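Local coordinates for p800 reaction center core protein (Heliobacterium modesticaldum, PDB 5V8K), which forms the homodimeric core of a photosynthetic reaction centre, holding bacteriochlorophylls and, with its second copy, a [4Fe-4S] cluster, at residues A[268-271]-A[272-275]; A[390-393]-A[394-398]. All coordinates share one frame; numbering follows the deposited sequence.

Contact 1 (A[268-271]-A[272-275]). With DGG (1-[glycerolylphosphonyl]-2-[8-(2-hexyl-cyclopropyl)-octanal-1-yl]-3-[hexadecanal-1-yl]-glycerol), chain B.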
ATOM      1  N   LEU A 268      -1.391  15.878 -17.528  1.00 37.17           N
ATOM      2  CA  LEU A 268      -0.791  16.081 -16.216  1.00 35.03           C
ATOM      3  C   LEU A 268       0.276  15.035 -15.929  1.00 35.60           C
ATOM      4  O   LEU A 268       1.386  15.357 -15.489  1.00 37.75           O
ATOM      5  CB  LEU A 268      -1.894  16.029 -15.157  1.00 37.67           C
ATOM      6  CG  LEU A 268      -1.451  15.977 -13.731  1.00 40.38           C
ATOM      7  CD1 LEU A 268      -0.585  17.189 -13.458  1.00 41.92           C
ATOM      8  CD2 LEU A 268      -2.676  15.896 -12.831  1.00 40.04           C
ATOM      9  N   VAL A 269      -0.097  13.803 -16.165  1.00 34.65           N
ATOM     10  CA  VAL A 269       0.789  12.700 -15.863  1.00 34.21           C
ATOM     11  C   VAL A 269       2.051  12.733 -16.788  1.00 35.87           C
ATOM     12  O   VAL A 269       3.180  12.639 -16.361  1.00 36.12           O
ATOM     13  CB  VAL A 269       0.145  11.287 -15.945  1.00 37.72           C
ATOM     14  CG1 VAL A 269       1.178  10.199 -15.790  1.00 37.95           C
ATOM     15  CG2 VAL A 269      -1.022  11.124 -14.986  1.00 33.74           C
ATOM     16  N   MET A 270       1.830  12.937 -18.074  1.00 38.30           N
ATOM     17  CA  MET A 270       2.939  12.937 -19.034  1.00 38.22           C
ATOM     18  C   MET A 270       3.846  14.147 -18.769  1.00 38.49           C
ATOM     19  O   MET A 270       5.026  14.114 -18.976  1.00 39.31           O
ATOM     20  CB  MET A 270       2.515  12.939 -20.537  1.00 40.93           C
ATOM     21  CG  MET A 270       1.824  11.693 -21.020  1.00 51.12           C
ATOM     22  SD  MET A 270       2.991  10.360 -21.172  1.00 55.89           S
ATOM     23  CE  MET A 270       2.361   9.473 -22.557  1.00 53.67           C
ATOM     24  N   GLY A 271       3.241  15.257 -18.422  1.00 36.35           N
ATOM     25  CA  GLY A 271       4.025  16.444 -18.113  1.00 36.17           C
ATOM     26  C   GLY A 271       4.930  16.231 -16.908  1.00 36.71           C
ATOM     27  O   GLY A 271       6.109  16.582 -16.936  1.00 37.38           O
ATOM     28  N   ILE A 272       4.409  15.605 -15.860  1.00 38.51           N
ATOM     29  CA  ILE A 272       5.229  15.316 -14.686  1.00 38.24           C
ATOM     30  C   ILE A 272       6.380  14.403 -15.084  1.00 38.93           C
ATOM     31  O   ILE A 272       7.522  14.559 -14.628  1.00 38.02           O
ATOM     32  CB  ILE A 272       4.385  14.669 -13.579  1.00 37.99           C
ATOM     33  CG1 ILE A 272       3.365  15.670 -12.999  1.00 38.97           C
ATOM     34  CG2 ILE A 272       5.263  14.087 -12.481  1.00 40.21           C
ATOM     35  CD1 ILE A 272       3.928  16.869 -12.340  1.00 41.74           C
ATOM     36  N   MET A 273       6.053  13.431 -15.921  1.00 39.68           N
ATOM     37  CA  MET A 273       7.046  12.436 -16.363  1.00 41.00           C
ATOM     38  C   MET A 273       8.192  13.125 -17.183  1.00 44.99           C
ATOM     39  O   MET A 273       9.357  12.808 -17.046  1.00 44.65           O
ATOM     40  CB  MET A 273       6.457  11.208 -17.140  1.00 39.95           C
ATOM     41  CG  MET A 273       5.633  10.220 -16.341  1.00 41.18           C
ATOM     42  SD  MET A 273       4.533   9.247 -17.351  1.00 51.35           S
ATOM     43  CE  MET A 273       5.631   8.222 -18.282  1.00 51.93           C
ATOM     44  N   PHE A 274       7.853  14.054 -18.051  1.00 35.20           N
ATOM     45  CA  PHE A 274       8.883  14.746 -18.830  1.00 36.15           C
ATOM     46  C   PHE A 274       9.670  15.735 -17.968  1.00 36.53           C
ATOM     47  O   PHE A 274      10.854  15.959 -18.217  1.00 38.80           O
ATOM     48  CB  PHE A 274       8.273  15.469 -20.030  1.00 36.22           C
ATOM     49  CG  PHE A 274       8.102  14.598 -21.248  1.00 38.20           C
ATOM     50  CD1 PHE A 274       9.171  14.370 -22.086  1.00 37.26           C
ATOM     51  CD2 PHE A 274       6.880  14.003 -21.545  1.00 36.05           C
ATOM     52  CE1 PHE A 274       9.033  13.559 -23.201  1.00 38.19           C
ATOM     53  CE2 PHE A 274       6.750  13.192 -22.649  1.00 40.70           C
ATOM     54  CZ  PHE A 274       7.828  12.976 -23.482  1.00 38.35           C
ATOM     55  N   TRP A 275       9.028  16.345 -16.970  1.00 37.70           N
ATOM     56  CA  TRP A 275       9.725  17.248 -16.063  1.00 38.77           C
ATOM     57  C   TRP A 275      10.815  16.496 -15.310  1.00 41.31           C
ATOM     58  O   TRP A 275      11.972  16.909 -15.278  1.00 38.01           O
ATOM     59  CB  TRP A 275       8.707  17.856 -15.086  1.00 36.86           C
ATOM     60  CG  TRP A 275       9.195  18.857 -14.080  1.00 39.68           C
ATOM     61  CD1 TRP A 275      10.142  19.830 -14.251  1.00 41.20           C
ATOM     62  CD2 TRP A 275       8.723  18.986 -12.733  1.00 38.77           C
ATOM     63  NE1 TRP A 275      10.290  20.559 -13.076  1.00 41.60           N
ATOM     64  CE2 TRP A 275       9.417  20.057 -12.136  1.00 41.88           C
ATOM     65  CE3 TRP A 275       7.779  18.292 -11.973  1.00 39.85           C
ATOM     66  CZ2 TRP A 275       9.190  20.441 -10.807  1.00 39.90           C
ATOM     67  CZ3 TRP A 275       7.564  18.660 -10.673  1.00 41.30           C
ATOM     68  CH2 TRP A 275       8.265  19.733 -10.096  1.00 40.44           C
TER
HETATM   69  C16 DGG B1031       6.642  21.368 -13.217  1.00 73.56           C
HETATM   70  C15 DGG B1031       6.434  22.846 -13.083  1.00 74.25           C
HETATM   71  C14 DGG B1031       7.593  23.564 -13.725  1.00 75.19           C
HETATM   72  C13 DGG B1031       8.140  24.669 -12.851  1.00 73.55           C
HETATM   73  C12 DGG B1031       7.699  26.010 -13.391  1.00 75.61           C
HETATM   74  C11 DGG B1031       8.856  26.965 -13.552  1.00 74.09           C
HETATM   75  C10 DGG B1031       9.903  26.712 -12.501  1.00 74.55           C
HETATM   76  C9  DGG B1031      11.039  27.708 -12.616  1.00 76.52           C
HETATM   77  C8  DGG B1031      12.076  27.511 -11.515  1.00 79.07           C
HETATM   78  C7  DGG B1031      13.344  28.310 -11.769  1.00 81.91           C
HETATM   79  C6  DGG B1031      14.201  27.731 -12.893  1.00 77.23           C
HETATM   80  C5  DGG B1031      14.983  26.506 -12.473  1.00 79.37           C
HETATM   81  C4  DGG B1031      15.990  26.072 -13.516  1.00 77.76           C
HETATM   82  C3  DGG B1031      16.835  27.209 -14.070  1.00 80.49           C
HETATM   83  C2  DGG B1031      17.924  26.693 -15.017  1.00 85.78           C
HETATM   84  C1  DGG B1031      18.970  27.729 -15.340  1.00 96.31           C
HETATM   85  O1  DGG B1031      18.937  28.810 -14.838  1.00 99.34           O
HETATM   86  O17 DGG B1031      20.066  27.457 -16.250  1.00 97.86           O
HETATM   87  C17 DGG B1031      21.452  27.694 -15.971  1.00100.94           C
HETATM   88  C19 DGG B1031      22.353  26.584 -16.551  1.00102.46           C
HETATM   89  O19 DGG B1031      22.335  26.513 -17.979  1.00100.74           O
HETATM   90  C21 DGG B1031      22.286  27.742 -18.746  1.00102.41           C
HETATM   91  O21 DGG B1031      23.202  28.520 -18.668  1.00106.74           O
HETATM   92  C22 DGG B1031      21.124  28.061 -19.669  1.00 99.53           C
HETATM   93  C23 DGG B1031      20.945  29.560 -19.993  1.00 97.80           C
HETATM   94  C24 DGG B1031      19.511  30.064 -20.010  1.00 94.95           C
HETATM   95  C25 DGG B1031      18.715  29.467 -18.858  1.00 95.41           C
HETATM   96  C26 DGG B1031      17.306  30.038 -18.806  1.00 96.21           C
HETATM   97  C27 DGG B1031      16.434  29.376 -17.744  1.00 96.06           C
HETATM   98  C28 DGG B1031      14.988  29.855 -17.819  1.00 95.42           C
HETATM   99  C29 DGG B1031      14.156  29.342 -16.652  1.00 92.37           C
HETATM  100  C30 DGG B1031      12.788  30.000 -16.547  1.00 90.19           C
HETATM  101  C31 DGG B1031      12.224  29.777 -15.164  1.00 90.89           C
HETATM  102  C18 DGG B1031      23.789  26.776 -16.063  1.00109.49           C
HETATM  103  P   DGG B1031      24.730  27.896 -13.842  1.00111.05           P
HETATM  104  OP1 DGG B1031      25.450  28.833 -14.723  1.00115.13           O
HETATM  105  OP2 DGG B1031      23.726  26.982 -14.665  1.00112.91           O
HETATM  106  OP3 DGG B1031      25.464  26.937 -12.995  1.00105.32           O
HETATM  107  OP4 DGG B1031      23.646  28.745 -13.055  1.00108.96           O
HETATM  108  C40 DGG B1031      23.662  30.165 -13.065  1.00106.35           C
HETATM  109  C41 DGG B1031      23.128  30.695 -11.732  1.00104.17           C
HETATM  110  O42 DGG B1031      21.782  30.291 -11.580  1.00102.23           O
HETATM  111  C43 DGG B1031      23.169  32.209 -11.683  1.00103.36           C
HETATM  112  O44 DGG B1031      22.493  32.665 -10.513  1.00 98.19           O

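Contact 2 (A[390-393]-A[394-398]). With GBF (Bacteriochlorophyll g), chain T.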
ATOM      1  N   HIS A 390       7.035  21.238  -4.370  1.00 38.77           N
ATOM      2  CA  HIS A 390       8.307  21.448  -3.685  1.00 39.58           C
ATOM      3  C   HIS A 390       8.825  20.159  -3.068  1.00 39.33           C
ATOM      4  O   HIS A 390      10.036  19.919  -3.039  1.00 38.70           O
ATOM      5  CB  HIS A 390       8.154  22.523  -2.614  1.00 37.72           C
ATOM      6  CG  HIS A 390       7.900  23.872  -3.180  1.00 38.60           C
ATOM      7  ND1 HIS A 390       6.712  24.208  -3.787  1.00 40.25           N
ATOM      8  CD2 HIS A 390       8.707  24.945  -3.310  1.00 45.35           C
ATOM      9  CE1 HIS A 390       6.782  25.454  -4.216  1.00 43.19           C
ATOM     10  NE2 HIS A 390       7.979  25.924  -3.929  1.00 42.77           N
ATOM     11  N   PHE A 391       7.914  19.328  -2.578  1.00 35.04           N
ATOM     12  CA  PHE A 391       8.270  18.001  -2.089  1.00 34.43           C
ATOM     13  C   PHE A 391       8.947  17.173  -3.184  1.00 34.25           C
ATOM     14  O   PHE A 391      10.043  16.640  -2.994  1.00 35.98           O
ATOM     15  CB  PHE A 391       6.974  17.357  -1.571  1.00 35.78           C
ATOM     16  CG  PHE A 391       7.123  15.995  -0.997  1.00 34.51           C
ATOM     17  CD1 PHE A 391       7.746  15.797   0.215  1.00 35.17           C
ATOM     18  CD2 PHE A 391       6.543  14.916  -1.623  1.00 32.07           C
ATOM     19  CE1 PHE A 391       7.846  14.525   0.748  1.00 35.67           C
ATOM     20  CE2 PHE A 391       6.626  13.659  -1.112  1.00 31.57           C
ATOM     21  CZ  PHE A 391       7.286  13.447   0.062  1.00 32.54           C
ATOM     22  N   THR A 392       8.292  17.058  -4.348  1.00 35.19           N
ATOM     23  CA  THR A 392       8.889  16.375  -5.493  1.00 34.97           C
ATOM     24  C   THR A 392      10.241  16.975  -5.864  1.00 37.59           C
ATOM     25  O   THR A 392      11.162  16.260  -6.258  1.00 34.98           O
ATOM     26  CB  THR A 392       7.922  16.432  -6.692  1.00 33.09           C
ATOM     27  OG1 THR A 392       6.692  15.790  -6.339  1.00 32.39           O
ATOM     28  CG2 THR A 392       8.508  15.690  -7.852  1.00 33.13           C
ATOM     29  N   MET A 393      10.382  18.285  -5.754  1.00 38.42           N
ATOM     30  CA  MET A 393      11.650  18.917  -6.106  1.00 41.74           C
ATOM     31  C   MET A 393      12.803  18.527  -5.166  1.00 43.75           C
ATOM     32  O   MET A 393      13.973  18.759  -5.525  1.00 42.68           O
ATOM     33  CB  MET A 393      11.523  20.448  -6.094  1.00 40.44           C
ATOM     34  CG  MET A 393      10.828  21.080  -7.301  1.00 40.57           C
ATOM     35  SD  MET A 393      11.183  22.857  -7.412  1.00 43.71           S
ATOM     36  CE  MET A 393      10.249  23.451  -6.007  1.00 43.88           C
ATOM     37  N   VAL A 394      12.525  17.957  -3.988  1.00 36.48           N
ATOM     38  CA  VAL A 394      13.616  17.601  -3.055  1.00 37.00           C
ATOM     39  C   VAL A 394      14.506  16.543  -3.714  1.00 41.52           C
ATOM     40  O   VAL A 394      15.711  16.782  -3.857  1.00 41.23           O
ATOM     41  CB  VAL A 394      13.084  17.141  -1.678  1.00 36.45           C
ATOM     42  CG1 VAL A 394      14.171  16.501  -0.828  1.00 36.91           C
ATOM     43  CG2 VAL A 394      12.493  18.352  -0.915  1.00 36.83           C
ATOM     44  N   PRO A 395      13.985  15.389  -4.152  1.00 41.61           N
ATOM     45  CA  PRO A 395      14.855  14.470  -4.908  1.00 37.53           C
ATOM     46  C   PRO A 395      15.372  15.057  -6.224  1.00 38.26           C
ATOM     47  O   PRO A 395      16.491  14.720  -6.634  1.00 40.99           O
ATOM     48  CB  PRO A 395      13.980  13.224  -5.150  1.00 36.38           C
ATOM     49  CG  PRO A 395      12.572  13.635  -4.873  1.00 35.62           C
ATOM     50  CD  PRO A 395      12.659  14.821  -3.898  1.00 36.18           C
ATOM     51  N   MET A 396      14.628  15.960  -6.866  1.00 38.07           N
ATOM     52  CA  MET A 396      15.073  16.536  -8.137  1.00 39.82           C
ATOM     53  C   MET A 396      16.326  17.390  -7.959  1.00 41.54           C
ATOM     54  O   MET A 396      17.272  17.303  -8.755  1.00 41.04           O
ATOM     55  CB  MET A 396      13.955  17.359  -8.776  1.00 38.60           C
ATOM     56  CG  MET A 396      12.736  16.536  -9.122  1.00 39.62           C
ATOM     57  SD  MET A 396      11.373  17.492  -9.832  1.00 38.56           S
ATOM     58  CE  MET A 396      12.141  17.857 -11.372  1.00 39.11           C
ATOM     59  N   TRP A 397      16.345  18.243  -6.934  1.00 39.41           N
ATOM     60  CA  TRP A 397      17.525  19.072  -6.751  1.00 40.84           C
ATOM     61  C   TRP A 397      18.697  18.278  -6.180  1.00 44.33           C
ATOM     62  O   TRP A 397      19.851  18.655  -6.404  1.00 42.57           O
ATOM     63  CB  TRP A 397      17.216  20.295  -5.895  1.00 41.30           C
ATOM     64  CG  TRP A 397      16.400  21.302  -6.658  1.00 41.39           C
ATOM     65  CD1 TRP A 397      15.087  21.616  -6.448  1.00 40.60           C
ATOM     66  CD2 TRP A 397      16.833  22.122  -7.758  1.00 42.43           C
ATOM     67  NE1 TRP A 397      14.684  22.581  -7.320  1.00 41.08           N
ATOM     68  CE2 TRP A 397      15.733  22.923  -8.135  1.00 42.69           C
ATOM     69  CE3 TRP A 397      18.038  22.267  -8.452  1.00 43.61           C
ATOM     70  CZ2 TRP A 397      15.787  23.827  -9.207  1.00 43.09           C
ATOM     71  CZ3 TRP A 397      18.100  23.203  -9.506  1.00 46.34           C
ATOM     72  CH2 TRP A 397      16.971  23.959  -9.870  1.00 44.24           C
ATOM     73  N   ARG A 398      18.433  17.133  -5.556  1.00 41.51           N
ATOM     74  CA  ARG A 398      19.527  16.249  -5.162  1.00 41.47           C
ATOM     75  C   ARG A 398      20.170  15.551  -6.371  1.00 41.77           C
ATOM     76  O   ARG A 398      21.394  15.373  -6.399  1.00 42.84           O
ATOM     77  CB  ARG A 398      19.015  15.239  -4.129  1.00 40.47           C
ATOM     78  CG  ARG A 398      18.699  15.878  -2.742  1.00 40.54           C
ATOM     79  CD  ARG A 398      17.985  14.893  -1.849  1.00 39.48           C
ATOM     80  NE  ARG A 398      18.850  13.804  -1.408  1.00 39.74           N
ATOM     81  CZ  ARG A 398      18.505  12.935  -0.458  1.00 44.88           C
ATOM     82  NH1 ARG A 398      17.335  13.059   0.135  1.00 39.20           N
ATOM     83  NH2 ARG A 398      19.346  11.983  -0.039  1.00 39.55           N
TER
HETATM   84 MG   GBF T1018      15.521  23.294 -15.456  1.00 53.50          MG
HETATM   85  CHA GBF T1018      18.688  23.574 -16.941  1.00 48.29           C
HETATM   86  CHB GBF T1018      16.873  21.456 -13.064  1.00 44.24           C
HETATM   87  CHC GBF T1018      12.493  23.679 -13.934  1.00 47.60           C
HETATM   88  CHD GBF T1018      14.314  25.408 -18.145  1.00 48.78           C
HETATM   89  NA  GBF T1018      17.356  22.662 -15.075  1.00 58.43           N
HETATM   90  C1A GBF T1018      18.546  22.829 -15.656  1.00 47.25           C
HETATM   91  C2A GBF T1018      19.785  22.399 -14.954  1.00 48.02           C
HETATM   92  C3A GBF T1018      19.095  21.340 -14.087  1.00 56.40           C
HETATM   93  C4A GBF T1018      17.688  21.849 -14.078  1.00 45.41           C
HETATM   94  CMA GBF T1018      19.142  19.933 -14.674  1.00 50.85           C
HETATM   95  CAA GBF T1018      20.494  23.566 -14.225  1.00 49.73           C
HETATM   96  CBA GBF T1018      19.715  24.124 -13.035  1.00 50.97           C
HETATM   97  CGA GBF T1018      20.554  25.188 -12.359  1.00 66.88           C
HETATM   98  O1A GBF T1018      21.723  24.956 -12.068  1.00 67.03           O
HETATM   99  O2A GBF T1018      19.816  26.152 -11.563  1.00 76.92           O
HETATM  100  NB  GBF T1018      14.825  22.782 -13.604  1.00 43.67           N
HETATM  101  C1B GBF T1018      15.464  21.884 -12.816  1.00 43.32           C
HETATM  102  C2B GBF T1018      14.667  21.635 -11.724  1.00 47.61           C
HETATM  103  C3B GBF T1018      13.459  22.267 -11.961  1.00 45.27           C
HETATM  104  C4B GBF T1018      13.549  22.886 -13.230  1.00 50.78           C
HETATM  105  CMB GBF T1018      15.059  20.827 -10.505  1.00 41.87           C
HETATM  106  CAB GBF T1018      12.396  22.219 -10.948  1.00 46.30           C
HETATM  107  CBB GBF T1018      11.330  22.982 -10.846  1.00 48.98           C
HETATM  108  NC  GBF T1018      13.825  24.329 -15.949  1.00 51.99           N
HETATM  109  C1C GBF T1018      12.693  24.341 -15.250  1.00 48.56           C
HETATM  110  C2C GBF T1018      11.419  24.968 -15.700  1.00 48.31           C
HETATM  111  C3C GBF T1018      12.119  25.463 -16.876  1.00 51.55           C
HETATM  112  C4C GBF T1018      13.442  25.065 -17.018  1.00 50.30           C
HETATM  113  CMC GBF T1018      10.419  23.852 -16.096  1.00 45.78           C
HETATM  114  CAC GBF T1018      11.406  26.282 -17.877  1.00 52.30           C
HETATM  115  CBC GBF T1018       9.968  26.683 -17.659  1.00 50.91           C
HETATM  116  ND  GBF T1018      16.180  24.288 -17.085  1.00 53.26           N
HETATM  117  C1D GBF T1018      15.733  25.020 -18.104  1.00 51.36           C
HETATM  118  C2D GBF T1018      16.724  25.485 -19.303  1.00 55.09           C
HETATM  119  C3D GBF T1018      17.793  24.849 -18.663  1.00 53.92           C
HETATM  120  C4D GBF T1018      17.522  24.163 -17.440  1.00 47.82           C
HETATM  121  CMD GBF T1018      16.590  26.284 -20.547  1.00 57.40           C
HETATM  122  CAD GBF T1018      19.256  24.772 -18.879  1.00 51.71           C
HETATM  123  OBD GBF T1018      19.990  25.041 -19.887  1.00 56.37           O
HETATM  124  CBD GBF T1018      19.833  23.838 -17.845  1.00 52.50           C
HETATM  125  CGD GBF T1018      20.307  22.523 -18.392  1.00 55.74           C
HETATM  126  O1D GBF T1018      19.582  21.547 -18.492  1.00 54.41           O
HETATM  127  O2D GBF T1018      21.654  22.356 -18.848  1.00 57.12           O
HETATM  128  CED GBF T1018      21.793  21.656 -20.084  1.00 62.52           C
HETATM  129  C1  GBF T1018      20.391  26.912 -10.504  1.00 79.34           C
HETATM  130  C2  GBF T1018      19.259  27.210  -9.553  1.00 78.85           C
HETATM  131  C3  GBF T1018      18.359  28.177  -9.788  1.00 79.22           C
HETATM  132  C4  GBF T1018      18.442  29.039 -11.012  1.00 78.81           C
HETATM  133  C5  GBF T1018      17.236  28.406  -8.801  1.00 79.14           C

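Contact 1 (A[268-271]-A[272-275])
Val269 and Met273 lie side by side one helical turn apart, the CG1 methyl of Val269 resting 3.8 Å from SD of Met273. Because CG1 stands anti to the backbone N (chi1 173°), it leans up the helix and lies against the flank of the bent thioether. Met270 SD lies 4.3 Å from Met273 SD, adding a second bump. On another flank CD1 of Leu268 meets CG1 of Ile272 at 4.3 Å, and that CG1 comes within 3.2 Å of the Leu268 carbonyl oxygen, ahead of it. Met270 O sits at the edge of the Phe274 ring, near its plane, 3.2 Å from CD2. The main chain keeps regular i to i+4 bonds, with Trp275 N to Gly271 O at 2.9 Å. Gly271 adds no bulk, while Trp275 swings outward and takes the lipid tail: DGG C16 sits over the centre of one indole face, 3.2 Å from CD2. With an alanine in place of Trp275, the acyl end would probably lose its flat seat and a gap open toward Met393 and Met396 of helix 376-401. Helix 200-224 packs against Met270 and Phe274, and helix 575-599 against Val269 and Met273. This is a buried transmembrane helix whose ridges and hollows line pigment pockets: Met273 and Phe274 belong to that of a bacteriochlorophyll g', and Trp275 to a lipid site.

Contact 2 (A[390-393]-A[394-398])
Met393 and Trp397 run side by side along one face of the helix. Two hydrogen bonds join them. The main-chain one, Trp397 N to Met393 O, is short at 2.8 Å and fairly straight (164°); the side-chain one is weak, from the indole NE1 to Met393 SD at 3.5 Å. The sulfur lies at the edge of the five-membered ring, a Met-aromatic contact, placed there by CG standing beside the backbone N (chi1 -77°) and an extended second torsion; chi3 (-70°) lays CE over a face of the His390 ring, toward its rim.

Backbone bonding is irregular at Pro395, which has no N-H to offer the turn before, so the helix kinks. Its CD comes within 3.1 Å of Thr392 O. Val394 N bonds to Phe391 O, three residues back, from above the carbonyl plane. The Thr392 hydroxyl is held by Gly388 O.

Apolar packing adds to this: Met393 CB lies 3.8 Å from Trp397 CD1, and Thr392 CG2 meets Met396 SD at 3.9 Å, at a slant.

On the pigment side, the CMB methyl of bacteriochlorophyll g (GBF) sits over the centre of the indole, 3.2 Å from Trp397 CE2. Met393 SD is 3.4 Å from GBF CBB. His390 NE2 ligates the magnesium of another bacteriochlorophyll g, while its ND1 bonds to Ala386 O, which fixes the ring's rotation. The chemistry is that of an apolar pigment seat: the indole N-H finds a soft sulfur acceptor, though only in a weak bond, and one face of the indole carries a macrocycle methyl.

Overall arrangement
Contact 1 comes first along the chain, on helix 258-291, and contact 2 follows on helix 376-401; helices 303-307, 311-344 and 364-370 lie between them in sequence. Their centres are about 15 Å apart, that of contact 1 about 3 Å from the centre of the chain and that of contact 2 about 17 Å. The two helices nonetheless touch: Trp275 CE2 packs 3.6 Å from Met396 CE, and its CZ2 approaches Met393 CG. Helix 449-459 lies against both segments' helices. Both contacts fall in predicted transmembrane spans of this photosystem I psaA/psaB relative. Together they build neighbouring walls for lipid and pigments, while Arg398 of contact 2 reaches Glu548 of the second subunit in a salt bridge.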